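Local coordinates for protein quinoline 2-oxidoreductase large subunit (Pseudomonas putida, PDB 1T3Q) that probably hydroxylates quinoline at carbon 2, as the molybdenum-carrying large subunit of a xanthine dehydrogenase family enzyme with a pterin cytosine dinucleotide cofactor, at residues S197-Q209 with P278-A292. Residues are numbered along the deposited sequence; the frame is centred on the assembly and turned at random.
Sequences SACPMETRGAVAQ and PVRWIEDRQENFLGA
R204 meets E283 side-on: NE donates to OE2 and NH1 to OE1, both 2.8 Å, on the syn sides of a carboxylate whose plane is turned 34° from the guanidinium. The backbone N of R204 reaches OE2 as well, from the anti side, so this oxygen takes two donors from one residue. E283 CG lies between its backbone N and carbonyl carbon (chi1 86°), which swings the carboxylate back toward R204. The guanidinium is sandwiched, W281 CH2 over one face and A292 CA over the other, while NH1 sends a weak bond to G291 O; water 2 accepts from NH2 and probably bridges to G291 O. With an alanine at this position the buried E283 carboxylate would probably lose its charged mate, and a gap would open between W281 and A292.

The W281 indole lies with one face against the backbone at G205, whose CA sits 4.2 Å from the six-membered ring centroid in an off-centre CH-pi contact; A206 CB abuts the ring edge. In antiparallel strands 205-211 and 279-282, hydrogen-bonded pairs A206–W281 and A208–V279 alternate with non-hydrogen-bonded G205–I282 and V207–R280.

Beyond the strands, T203 OG1 donates to E283 O (2.6 Å), and T203 CG2 lies over the centre of one face of the R285 guanidinium, 3.7 Å above its plane. R285 grips P200 O end-on with NH1 and NH2; NH2 also bonds G47 O of the small subunit. M201 touches the Fe2S2 cluster. The buried salt bridge thus joins the chain entering one strand to that leaving the other, while R285 ties the cluster-facing loop to helix 285-291.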
ATOM      1  N   SER B 197      28.013  12.545  14.722  1.00 14.88           N
ATOM      2  CA  SER B 197      26.880  11.762  14.257  1.00 14.86           C
ATOM      3  C   SER B 197      26.225  12.539  13.123  1.00 13.80           C
ATOM      4  O   SER B 197      26.203  13.769  13.154  1.00 15.70           O
ATOM      5  CB  SER B 197      25.855  11.572  15.385  1.00 13.28           C
ATOM      6  OG  SER B 197      24.673  10.971  14.882  1.00 13.98           O
ATOM      7  N   ALA B 198      25.704  11.827  12.127  1.00 13.42           N
ATOM      8  CA  ALA B 198      25.022  12.481  11.011  1.00 15.31           C
ATOM      9  C   ALA B 198      23.843  13.237  11.622  1.00 16.43           C
ATOM     10  O   ALA B 198      23.386  14.256  11.095  1.00 16.80           O
ATOM     11  CB  ALA B 198      24.523  11.439  10.013  1.00 12.60           C
ATOM     12  N   CYS B 199      23.355  12.710  12.741  1.00 15.96           N
ATOM     13  CA  CYS B 199      22.245  13.307  13.477  1.00 15.64           C
ATOM     14  C   CYS B 199      21.109  13.855  12.598  1.00 15.83           C
ATOM     15  O   CYS B 199      20.783  15.046  12.647  1.00 16.49           O
ATOM     16  CB  CYS B 199      22.789  14.414  14.399  1.00 16.07           C
ATOM     17  SG  CYS B 199      21.646  14.962  15.703  1.00 18.24           S
ATOM     18  N   PRO B 200      20.500  12.999  11.765  1.00 15.12           N
ATOM     19  CA  PRO B 200      19.402  13.475  10.920  1.00 14.70           C
ATOM     20  C   PRO B 200      18.221  13.749  11.855  1.00 16.00           C
ATOM     21  O   PRO B 200      18.119  13.113  12.899  1.00 15.43           O
ATOM     22  CB  PRO B 200      19.148  12.289   9.993  1.00 15.81           C
ATOM     23  CG  PRO B 200      19.477  11.112  10.875  1.00 14.92           C
ATOM     24  CD  PRO B 200      20.759  11.566  11.538  1.00 15.32           C
ATOM     25  N   MET B 201      17.337  14.686  11.509  1.00 14.98           N
ATOM     26  CA  MET B 201      16.208  14.968  12.399  1.00 15.63           C
ATOM     27  C   MET B 201      15.291  13.755  12.550  1.00 14.89           C
ATOM     28  O   MET B 201      14.665  13.573  13.597  1.00 16.60           O
ATOM     29  CB  MET B 201      15.423  16.201  11.926  1.00 16.48           C
ATOM     30  CG  MET B 201      16.138  17.514  12.234  1.00 20.22           C
ATOM     31  SD  MET B 201      16.521  17.746  14.009  1.00 26.13           S
ATOM     32  CE  MET B 201      18.192  17.056  14.080  1.00 25.53           C
ATOM     33  N   GLU B 202      15.198  12.934  11.507  1.00 14.13           N
ATOM     34  CA  GLU B 202      14.407  11.708  11.586  1.00 14.92           C
ATOM     35  C   GLU B 202      15.410  10.590  11.868  1.00 14.48           C
ATOM     36  O   GLU B 202      16.387  10.435  11.137  1.00 13.61           O
ATOM     37  CB  GLU B 202      13.704  11.394  10.266  1.00 14.74           C
ATOM     38  CG  GLU B 202      13.039  10.020  10.272  1.00 16.05           C
ATOM     39  CD  GLU B 202      12.759   9.491   8.882  1.00 15.73           C
ATOM     40  OE1 GLU B 202      13.691   9.477   8.049  1.00 14.96           O
ATOM     41  OE2 GLU B 202      11.613   9.079   8.620  1.00 17.29           O
ATOM     42  N   THR B 203      15.177   9.816  12.920  1.00 15.72           N
ATOM     43  CA  THR B 203      16.088   8.727  13.255  1.00 15.81           C
ATOM     44  C   THR B 203      15.856   7.562  12.298  1.00 15.89           C
ATOM     45  O   THR B 203      15.020   7.643  11.396  1.00 16.06           O
ATOM     46  CB  THR B 203      15.852   8.233  14.693  1.00 17.45           C
ATOM     47  OG1 THR B 203      14.490   7.814  14.830  1.00 17.96           O
ATOM     48  CG2 THR B 203      16.151   9.343  15.695  1.00 18.85           C
ATOM     49  N   ARG B 204      16.583   6.469  12.500  1.00 15.90           N
ATOM     50  CA  ARG B 204      16.419   5.306  11.638  1.00 17.11           C
ATOM     51  C   ARG B 204      15.145   4.552  11.981  1.00 17.03           C
ATOM     52  O   ARG B 204      14.640   4.625  13.104  1.00 17.84           O
ATOM     53  CB  ARG B 204      17.616   4.363  11.771  1.00 16.45           C
ATOM     54  CG  ARG B 204      18.950   4.995  11.394  1.00 19.15           C
ATOM     55  CD  ARG B 204      20.088   4.045  11.733  1.00 19.29           C
ATOM     56  NE  ARG B 204      20.063   3.662  13.141  1.00 18.21           N
ATOM     57  CZ  ARG B 204      20.771   2.661  13.651  1.00 22.57           C
ATOM     58  NH1 ARG B 204      20.688   2.376  14.946  1.00 23.25           N
ATOM     59  NH2 ARG B 204      21.561   1.938  12.866  1.00 21.12           N
ATOM     60  N   GLY B 205      14.631   3.821  11.003  1.00 17.44           N
ATOM     61  CA  GLY B 205      13.422   3.060  11.222  1.00 17.96           C
ATOM     62  C   GLY B 205      13.147   2.111  10.080  1.00 17.46           C
ATOM     63  O   GLY B 205      13.627   2.307   8.967  1.00 17.40           O
ATOM     64  N   ALA B 206      12.382   1.068  10.365  1.00 16.50           N
ATOM     65  CA  ALA B 206      12.025   0.089   9.358  1.00 15.98           C
ATOM     66  C   ALA B 206      10.825  -0.715   9.840  1.00 17.59           C
ATOM     67  O   ALA B 206      10.615  -0.875  11.042  1.00 17.78           O
ATOM     68  CB  ALA B 206      13.211  -0.834   9.075  1.00 14.70           C
ATOM     69  N   VAL B 207      10.032  -1.204   8.892  1.00 16.89           N
ATOM     70  CA  VAL B 207       8.854  -2.003   9.195  1.00 18.23           C
ATOM     71  C   VAL B 207       8.843  -3.163   8.213  1.00 18.70           C
ATOM     72  O   VAL B 207       8.916  -2.957   7.001  1.00 18.35           O
ATOM     73  CB  VAL B 207       7.542  -1.191   9.013  1.00 19.72           C
ATOM     74  CG1 VAL B 207       6.339  -2.056   9.362  1.00 21.91           C
ATOM     75  CG2 VAL B 207       7.569   0.047   9.895  1.00 17.47           C
ATOM     76  N   ALA B 208       8.767  -4.382   8.736  1.00 17.14           N
ATOM     77  CA  ALA B 208       8.748  -5.562   7.885  1.00 18.63           C
ATOM     78  C   ALA B 208       7.394  -6.255   7.941  1.00 19.20           C
ATOM     79  O   ALA B 208       6.749  -6.303   8.984  1.00 18.26           O
ATOM     80  CB  ALA B 208       9.849  -6.536   8.314  1.00 18.90           C
ATOM     81  N   GLN B 209       6.968  -6.784   6.804  1.00 19.79           N
ATOM     82  CA  GLN B 209       5.712  -7.501   6.728  1.00 20.15           C
ATOM     83  C   GLN B 209       5.953  -8.782   5.949  1.00 20.88           C
ATOM     84  O   GLN B 209       6.148  -8.756   4.728  1.00 19.21           O
ATOM     85  CB  GLN B 209       4.641  -6.664   6.024  1.00 22.90           C
ATOM     86  CG  GLN B 209       3.277  -7.349   5.967  1.00 24.60           C
ATOM     87  CD  GLN B 209       2.216  -6.475   5.322  1.00 28.62           C
ATOM     88  OE1 GLN B 209       1.166  -6.216   5.912  1.00 30.56           O
ATOM     89  NE2 GLN B 209       2.488  -6.017   4.108  1.00 28.55           N
ATOM     90  N   PRO B 278       3.227  -7.765  11.086  1.00 18.46           N
ATOM     91  CA  PRO B 278       4.196  -6.703  10.804  1.00 20.16           C
ATOM     92  C   PRO B 278       4.955  -6.322  12.070  1.00 18.39           C
ATOM     93  O   PRO B 278       4.400  -6.350  13.172  1.00 19.03           O
ATOM     94  CB  PRO B 278       3.321  -5.551  10.294  1.00 19.76           C
ATOM     95  CG  PRO B 278       2.124  -6.235   9.748  1.00 19.52           C
ATOM     96  CD  PRO B 278       1.861  -7.315  10.773  1.00 20.84           C
ATOM     97  N   VAL B 279       6.226  -5.979  11.914  1.00 17.73           N
ATOM     98  CA  VAL B 279       7.051  -5.576  13.048  1.00 17.00           C
ATOM     99  C   VAL B 279       7.694  -4.236  12.739  1.00 17.89           C
ATOM    100  O   VAL B 279       8.440  -4.094  11.765  1.00 17.02           O
ATOM    101  CB  VAL B 279       8.148  -6.612  13.348  1.00 17.68           C
ATOM    102  CG1 VAL B 279       9.014  -6.127  14.502  1.00 17.82           C
ATOM    103  CG2 VAL B 279       7.512  -7.956  13.677  1.00 17.42           C
ATOM    104  N   ARG B 280       7.399  -3.260  13.590  1.00 18.48           N
ATOM    105  CA  ARG B 280       7.879  -1.898  13.439  1.00 18.50           C
ATOM    106  C   ARG B 280       9.028  -1.533  14.369  1.00 17.99           C
ATOM    107  O   ARG B 280       8.956  -1.750  15.582  1.00 17.72           O
ATOM    108  CB  ARG B 280       6.701  -0.944  13.676  1.00 17.94           C
ATOM    109  CG  ARG B 280       7.005   0.555  13.700  1.00 16.41           C
ATOM    110  CD  ARG B 280       5.677   1.268  13.935  1.00 18.00           C
ATOM    111  NE  ARG B 280       5.691   2.717  13.776  1.00 20.61           N
ATOM    112  CZ  ARG B 280       5.986   3.579  14.741  1.00 19.17           C
ATOM    113  NH1 ARG B 280       5.953   4.879  14.496  1.00 21.34           N
ATOM    114  NH2 ARG B 280       6.319   3.144  15.949  1.00 20.30           N
ATOM    115  N   TRP B 281      10.085  -0.981  13.779  1.00 15.39           N
ATOM    116  CA  TRP B 281      11.252  -0.520  14.520  1.00 17.14           C
ATOM    117  C   TRP B 281      11.483   0.957  14.220  1.00 17.37           C
ATOM    118  O   TRP B 281      11.884   1.311  13.113  1.00 17.30           O
ATOM    119  CB  TRP B 281      12.512  -1.294  14.115  1.00 16.34           C
ATOM    120  CG  TRP B 281      13.801  -0.614  14.532  1.00 16.42           C
ATOM    121  CD1 TRP B 281      14.205  -0.325  15.804  1.00 17.17           C
ATOM    122  CD2 TRP B 281      14.846  -0.140  13.664  1.00 18.28           C
ATOM    123  NE1 TRP B 281      15.431   0.298  15.786  1.00 17.63           N
ATOM    124  CE2 TRP B 281      15.849   0.424  14.487  1.00 20.41           C
ATOM    125  CE3 TRP B 281      15.032  -0.142  12.275  1.00 19.13           C
ATOM    126  CZ2 TRP B 281      17.024   0.982  13.967  1.00 20.37           C
ATOM    127  CZ3 TRP B 281      16.201   0.411  11.753  1.00 19.25           C
ATOM    128  CH2 TRP B 281      17.183   0.967  12.601  1.00 21.09           C
ATOM    129  N   ILE B 282      11.211   1.811  15.201  1.00 18.19           N
ATOM    130  CA  ILE B 282      11.438   3.246  15.067  1.00 17.62           C
ATOM    131  C   ILE B 282      12.282   3.594  16.287  1.00 17.32           C
ATOM    132  O   ILE B 282      11.785   3.615  17.414  1.00 17.26           O
ATOM    133  CB  ILE B 282      10.113   4.050  15.109  1.00 16.78           C
ATOM    134  CG1 ILE B 282       9.210   3.639  13.944  1.00 17.28           C
ATOM    135  CG2 ILE B 282      10.416   5.543  15.064  1.00 19.17           C
ATOM    136  CD1 ILE B 282       9.775   3.966  12.563  1.00 19.88           C
ATOM    137  N   GLU B 283      13.566   3.855  16.066  1.00 17.14           N
ATOM    138  CA  GLU B 283      14.470   4.148  17.172  1.00 16.80           C
ATOM    139  C   GLU B 283      14.328   5.563  17.706  1.00 17.19           C
ATOM    140  O   GLU B 283      13.882   6.466  16.989  1.00 16.93           O
ATOM    141  CB  GLU B 283      15.917   3.913  16.742  1.00 16.91           C
ATOM    142  CG  GLU B 283      16.570   5.103  16.061  1.00 16.76           C
ATOM    143  CD  GLU B 283      17.962   4.794  15.548  1.00 21.09           C
ATOM    144  OE1 GLU B 283      18.630   3.901  16.117  1.00 20.22           O
ATOM    145  OE2 GLU B 283      18.397   5.462  14.584  1.00 18.73           O
ATOM    146  N   ASP B 284      14.697   5.753  18.970  1.00 17.10           N
ATOM    147  CA  ASP B 284      14.635   7.082  19.570  1.00 17.73           C
ATOM    148  C   ASP B 284      15.989   7.769  19.408  1.00 17.64           C
ATOM    149  O   ASP B 284      16.943   7.161  18.923  1.00 18.20           O
ATOM    150  CB  ASP B 284      14.208   7.005  21.043  1.00 18.21           C
ATOM    151  CG  ASP B 284      15.168   6.204  21.911  1.00 19.72           C
ATOM    152  OD1 ASP B 284      14.673   5.506  22.821  1.00 20.72           O
ATOM    153  OD2 ASP B 284      16.396   6.280  21.709  1.00 17.40           O
ATOM    154  N   ARG B 285      16.078   9.033  19.808  1.00 18.41           N
ATOM    155  CA  ARG B 285      17.316   9.786  19.654  1.00 17.23           C
ATOM    156  C   ARG B 285      18.536   9.170  20.344  1.00 18.17           C
ATOM    157  O   ARG B 285      19.642   9.218  19.809  1.00 16.31           O
ATOM    158  CB  ARG B 285      17.115  11.226  20.133  1.00 15.63           C
ATOM    159  CG  ARG B 285      18.327  12.130  19.917  1.00 13.66           C
ATOM    160  CD  ARG B 285      18.772  12.167  18.455  1.00 15.56           C
ATOM    161  NE  ARG B 285      17.695  12.556  17.547  1.00 15.23           N
ATOM    162  CZ  ARG B 285      17.822  12.623  16.223  1.00 17.56           C
ATOM    163  NH1 ARG B 285      18.985  12.322  15.650  1.00 16.05           N
ATOM    164  NH2 ARG B 285      16.793  12.995  15.471  1.00 17.64           N
ATOM    165  N   GLN B 286      18.342   8.592  21.524  1.00 17.54           N
ATOM    166  CA  GLN B 286      19.453   7.976  22.242  1.00 18.29           C
ATOM    167  C   GLN B 286      20.007   6.781  21.478  1.00 16.98           C
ATOM    168  O   GLN B 286      21.222   6.595  21.407  1.00 18.84           O
ATOM    169  CB  GLN B 286      19.009   7.550  23.644  1.00 18.47           C
ATOM    170  CG  GLN B 286      18.870   8.724  24.593  1.00 25.22           C
ATOM    171  CD  GLN B 286      17.905   9.770  24.069  1.00 28.94           C
ATOM    172  OE1 GLN B 286      16.712   9.507  23.950  1.00 33.14           O
ATOM    173  NE2 GLN B 286      18.418  10.958  23.739  1.00 28.38           N
ATOM    174  N   GLU B 287      19.118   5.979  20.903  1.00 15.96           N
ATOM    175  CA  GLU B 287      19.546   4.813  20.139  1.00 16.90           C
ATOM    176  C   GLU B 287      20.305   5.244  18.887  1.00 17.56           C
ATOM    177  O   GLU B 287      21.206   4.535  18.425  1.00 16.78           O
ATOM    178  CB  GLU B 287      18.339   3.964  19.749  1.00 17.98           C
ATOM    179  CG  GLU B 287      17.513   3.497  20.937  1.00 20.89           C
ATOM    180  CD  GLU B 287      16.329   2.671  20.512  1.00 21.77           C
ATOM    181  OE1 GLU B 287      16.411   1.428  20.605  1.00 24.05           O
ATOM    182  OE2 GLU B 287      15.315   3.260  20.074  1.00 20.07           O
ATOM    183  N   ASN B 288      19.952   6.403  18.331  1.00 16.28           N
ATOM    184  CA  ASN B 288      20.658   6.872  17.139  1.00 16.92           C
ATOM    185  C   ASN B 288      22.105   7.187  17.511  1.00 16.51           C
ATOM    186  O   ASN B 288      23.022   6.939  16.729  1.00 18.75           O
ATOM    187  CB  ASN B 288      19.993   8.113  16.545  1.00 16.36           C
ATOM    188  CG  ASN B 288      20.468   8.400  15.133  1.00 16.01           C
ATOM    189  OD1 ASN B 288      20.025   7.760  14.165  1.00 18.53           O
ATOM    190  ND2 ASN B 288      21.382   9.344  15.005  1.00 13.95           N
ATOM    191  N   PHE B 289      22.318   7.734  18.702  1.00 16.16           N
ATOM    192  CA  PHE B 289      23.675   8.032  19.144  1.00 16.83           C
ATOM    193  C   PHE B 289      24.395   6.749  19.565  1.00 17.86           C
ATOM    194  O   PHE B 289      25.571   6.569  19.275  1.00 17.67           O
ATOM    195  CB  PHE B 289      23.671   9.014  20.320  1.00 15.60           C
ATOM    196  CG  PHE B 289      23.456  10.448  19.912  1.00 16.00           C
ATOM    197  CD1 PHE B 289      22.337  11.147  20.348  1.00 15.42           C
ATOM    198  CD2 PHE B 289      24.364  11.089  19.075  1.00 16.17           C
ATOM    199  CE1 PHE B 289      22.120  12.467  19.951  1.00 16.04           C
ATOM    200  CE2 PHE B 289      24.160  12.410  18.670  1.00 16.01           C
ATOM    201  CZ  PHE B 289      23.034  13.100  19.107  1.00 16.32           C
ATOM    202  N   LEU B 290      23.671   5.854  20.227  1.00 19.10           N
ATOM    203  CA  LEU B 290      24.239   4.596  20.713  1.00 21.70           C
ATOM    204  C   LEU B 290      24.520   3.499  19.694  1.00 22.33           C
ATOM    205  O   LEU B 290      25.608   2.915  19.690  1.00 23.53           O
ATOM    206  CB  LEU B 290      23.331   3.994  21.789  1.00 21.37           C
ATOM    207  CG  LEU B 290      23.360   4.571  23.201  1.00 21.16           C
ATOM    208  CD1 LEU B 290      22.155   4.058  23.980  1.00 22.46           C
ATOM    209  CD2 LEU B 290      24.662   4.184  23.886  1.00 21.93           C
ATOM    210  N   GLY B 291      23.538   3.210  18.845  1.00 23.83           N
ATOM    211  CA  GLY B 291      23.690   2.117  17.902  1.00 24.79           C
ATOM    212  C   GLY B 291      23.687   2.317  16.403  1.00 25.86           C
ATOM    213  O   GLY B 291      23.514   1.345  15.670  1.00 29.01           O
ATOM    214  N   ALA B 292      23.847   3.546  15.927  1.00 23.95           N
ATOM    215  CA  ALA B 292      23.900   3.762  14.488  1.00 24.66           C
ATOM    216  C   ALA B 292      25.397   3.692  14.203  1.00 24.95           C
ATOM    217  O   ALA B 292      26.057   2.727  14.589  1.00 28.98           O
ATOM    218  CB  ALA B 292      23.338   5.129  14.128  1.00 20.45           C
TER
HETATM  219  O   HOH W   1      25.063   8.319  15.467  1.00 13.04           O
HETATM  220  O   HOH W   2      22.250  -0.422  14.141  1.00 32.87           O